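Local coordinates for putative pyrroline carboxylate reductase (Streptococcus pyogenes, PDB 2AHR) that catalyses the NAD(P)H-dependent reduction of 1-pyrroline-5-carboxylate to L-proline, the last step of proline biosynthesis, at the interface of chains A and B. Coordinates in Å, arbitrary orientation; residue numbers count along the deposited sequence, not the author numbering. Chains: chain A/B, putative pyrroline carboxylate reductase.

The interface of chains A and B. Residues chain A 175, 233, 236-237, 241-242; chain B 170-171, 174-175, 244.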
loop_
_atom_site.group_PDB
_atom_site.type_symbol
_atom_site.label_atom_id
_atom_site.label_comp_id
_atom_site.label_asym_id
_atom_site.label_seq_id
_atom_site.Cartn_x
_atom_site.Cartn_y
_atom_site.Cartn_z
ATOM N N PHE A 175 11.791 18.265 8.391
ATOM C CA PHE A 175 12.392 17.128 9.084
ATOM C C PHE A 175 12.604 17.408 10.581
ATOM O O PHE A 175 12.270 16.594 11.457
ATOM C CB PHE A 175 13.716 16.808 8.377
ATOM C CG PHE A 175 14.489 15.667 9.000
ATOM C CD1 PHE A 175 14.136 14.340 8.738
ATOM C CD2 PHE A 175 15.580 15.927 9.829
ATOM C CE1 PHE A 175 14.862 13.278 9.296
ATOM C CE2 PHE A 175 16.301 14.888 10.385
ATOM C CZ PHE A 175 15.941 13.550 10.110
ATOM N N LEU A 233 16.519 3.219 13.086
ATOM C CA LEU A 233 17.060 3.303 11.724
ATOM C C LEU A 233 16.343 2.332 10.791
ATOM O O LEU A 233 16.047 2.681 9.658
ATOM C CB LEU A 233 18.561 3.029 11.698
ATOM C CG LEU A 233 19.238 3.309 10.355
ATOM C CD1 LEU A 233 19.585 4.807 10.238
ATOM C CD2 LEU A 233 20.496 2.419 10.160
ATOM N N LEU A 236 13.023 3.663 9.774
ATOM C CA LEU A 236 13.216 4.636 8.690
ATOM C C LEU A 236 13.346 3.921 7.340
ATOM O O LEU A 236 12.840 4.405 6.326
ATOM C CB LEU A 236 14.466 5.513 8.917
ATOM C CG LEU A 236 14.452 6.580 10.031
ATOM C CD1 LEU A 236 15.771 7.314 10.103
ATOM C CD2 LEU A 236 13.301 7.590 9.861
ATOM N N GLU A 237 14.068 2.805 7.333
ATOM C CA GLU A 237 14.212 1.959 6.144
ATOM C C GLU A 237 12.896 1.297 5.806
ATOM O O GLU A 237 12.527 1.240 4.644
ATOM C CB GLU A 237 15.279 0.866 6.359
ATOM C CG GLU A 237 16.727 1.383 6.413
ATOM C CD GLU A 237 17.236 1.854 5.056
ATOM O OE1 GLU A 237 16.596 1.546 4.012
ATOM O OE2 GLU A 237 18.293 2.520 5.031
ATOM N N LEU A 241 12.424 6.394 4.321
ATOM C CA LEU A 241 12.982 7.751 4.422
ATOM C C LEU A 241 13.773 8.157 3.176
ATOM O O LEU A 241 13.545 9.222 2.607
ATOM C CB LEU A 241 13.837 7.928 5.675
ATOM C CG LEU A 241 14.462 9.344 5.636
ATOM C CD1 LEU A 241 13.430 10.366 6.120
ATOM C CD2 LEU A 241 15.705 9.434 6.412
ATOM N N THR A 242 14.730 7.329 2.767
ATOM C CA THR A 242 15.609 7.674 1.659
ATOM C C THR A 242 14.859 7.844 0.341
ATOM O O THR A 242 15.063 8.844 -0.356
ATOM C CB THR A 242 16.780 6.641 1.497
ATOM O OG1 THR A 242 17.502 6.542 2.733
ATOM C CG2 THR A 242 17.768 7.050 0.370
ATOM N N ALA B 170 22.126 9.793 13.852
ATOM C CA ALA B 170 22.067 8.753 12.804
ATOM C C ALA B 170 20.942 9.034 11.828
ATOM O O ALA B 170 21.093 8.820 10.637
ATOM C CB ALA B 170 21.894 7.374 13.412
ATOM N N TYR B 171 19.815 9.532 12.331
ATOM C CA TYR B 171 18.671 9.856 11.467
ATOM C C TYR B 171 18.937 11.108 10.619
ATOM O O TYR B 171 18.554 11.162 9.451
ATOM C CB TYR B 171 17.367 9.981 12.281
ATOM C CG TYR B 171 17.178 8.862 13.284
ATOM C CD1 TYR B 171 17.731 7.582 13.061
ATOM C CD2 TYR B 171 16.425 9.054 14.441
ATOM C CE1 TYR B 171 17.568 6.552 13.988
ATOM C CE2 TYR B 171 16.244 8.015 15.378
ATOM C CZ TYR B 171 16.822 6.774 15.140
ATOM O OH TYR B 171 16.662 5.743 16.053
ATOM N N LEU B 174 21.236 9.894 7.826
ATOM C CA LEU B 174 20.520 9.132 6.768
ATOM C C LEU B 174 19.782 10.117 5.858
ATOM O O LEU B 174 19.745 9.951 4.638
ATOM C CB LEU B 174 19.561 8.095 7.370
ATOM C CG LEU B 174 18.952 7.086 6.374
ATOM C CD1 LEU B 174 20.000 6.035 5.978
ATOM C CD2 LEU B 174 17.706 6.392 6.981
ATOM N N PHE B 175 19.254 11.180 6.454
ATOM C CA PHE B 175 18.550 12.230 5.709
ATOM C C PHE B 175 19.502 12.960 4.768
ATOM O O PHE B 175 19.207 13.130 3.584
ATOM C CB PHE B 175 17.901 13.197 6.714
ATOM C CG PHE B 175 17.070 14.289 6.084
ATOM C CD1 PHE B 175 15.802 14.022 5.580
ATOM C CD2 PHE B 175 17.560 15.587 6.014
ATOM C CE1 PHE B 175 15.034 15.027 5.009
ATOM C CE2 PHE B 175 16.789 16.611 5.449
ATOM C CZ PHE B 175 15.519 16.320 4.949
ATOM N N THR B 244 6.806 9.103 8.956
ATOM C CA THR B 244 7.984 8.218 8.952
ATOM C C THR B 244 8.953 8.560 10.112
ATOM O O THR B 244 9.326 7.684 10.886
ATOM C CB THR B 244 8.643 8.292 7.585
ATOM O OG1 THR B 244 7.776 7.614 6.649
ATOM C CG2 THR B 244 10.045 7.672 7.591
HETATM O O HOH W 1 19.912 7.772 2.818
#
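A:Phe175 and B:Phe175 lie face to face, each the twin of the other across the two-fold axis. The ring centroids are 4.2 Å apart and the planes are tilted by 17°. CG of each ring sits over the centre of the other, so the stack is offset and the two side chains run past each other in opposite directions. In both copies CG is anti to the backbone N (chi1 178° in A:Phe175), which carries each ring away from its own helix 158-185 toward the ring of the other chain. The tip of A:Phe175 goes further: its CZ lies 3.6 Å from the carbonyl O of B:Tyr171, one helical turn before B:Phe175.

B:Leu174 is inserted between helix 228-239 and the start of helix 241-258 of chain A. It has more of its own surface buried by the partner chain than any other residue of this patch. Its two methyls face different neighbours. CD2 of B:Leu174 packs against CD2 of A:Leu241 at 3.7 Å and also meets CD1 of A:Leu236. CD1 points toward polar atoms, OE2 of A:Glu237 and OG1 of A:Thr242. A:Leu236 and A:Leu241 both run antiparallel to B:Leu174, while A:Thr242 crosses it at about a right angle.

The two methyls of A:Leu236 diverge. Besides meeting B:Leu174, CD1 of A:Leu236 touches CD1 of the B:Tyr171 ring at 3.6 Å, with the two side chains nearly perpendicular. CD2 of A:Leu236 reaches the methyl CG2 of B:Thr244 at 4.0 Å. Farther along the same tyrosine ring, CE1 rests near the backbone N of A:Leu233.

No direct polar bond joins the chains here. A water bridges them beside B:Leu174, 2.7 Å from the hydroxyl OG1 of A:Thr242 and 2.8 Å from the carbonyl O of B:Leu174.

This largely apolar helix-to-helix patch, repeated by symmetry, probably helps hold together the dimer made by the C-terminal helical dimerisation regions of the reductase, within a deposited assembly of ten copies.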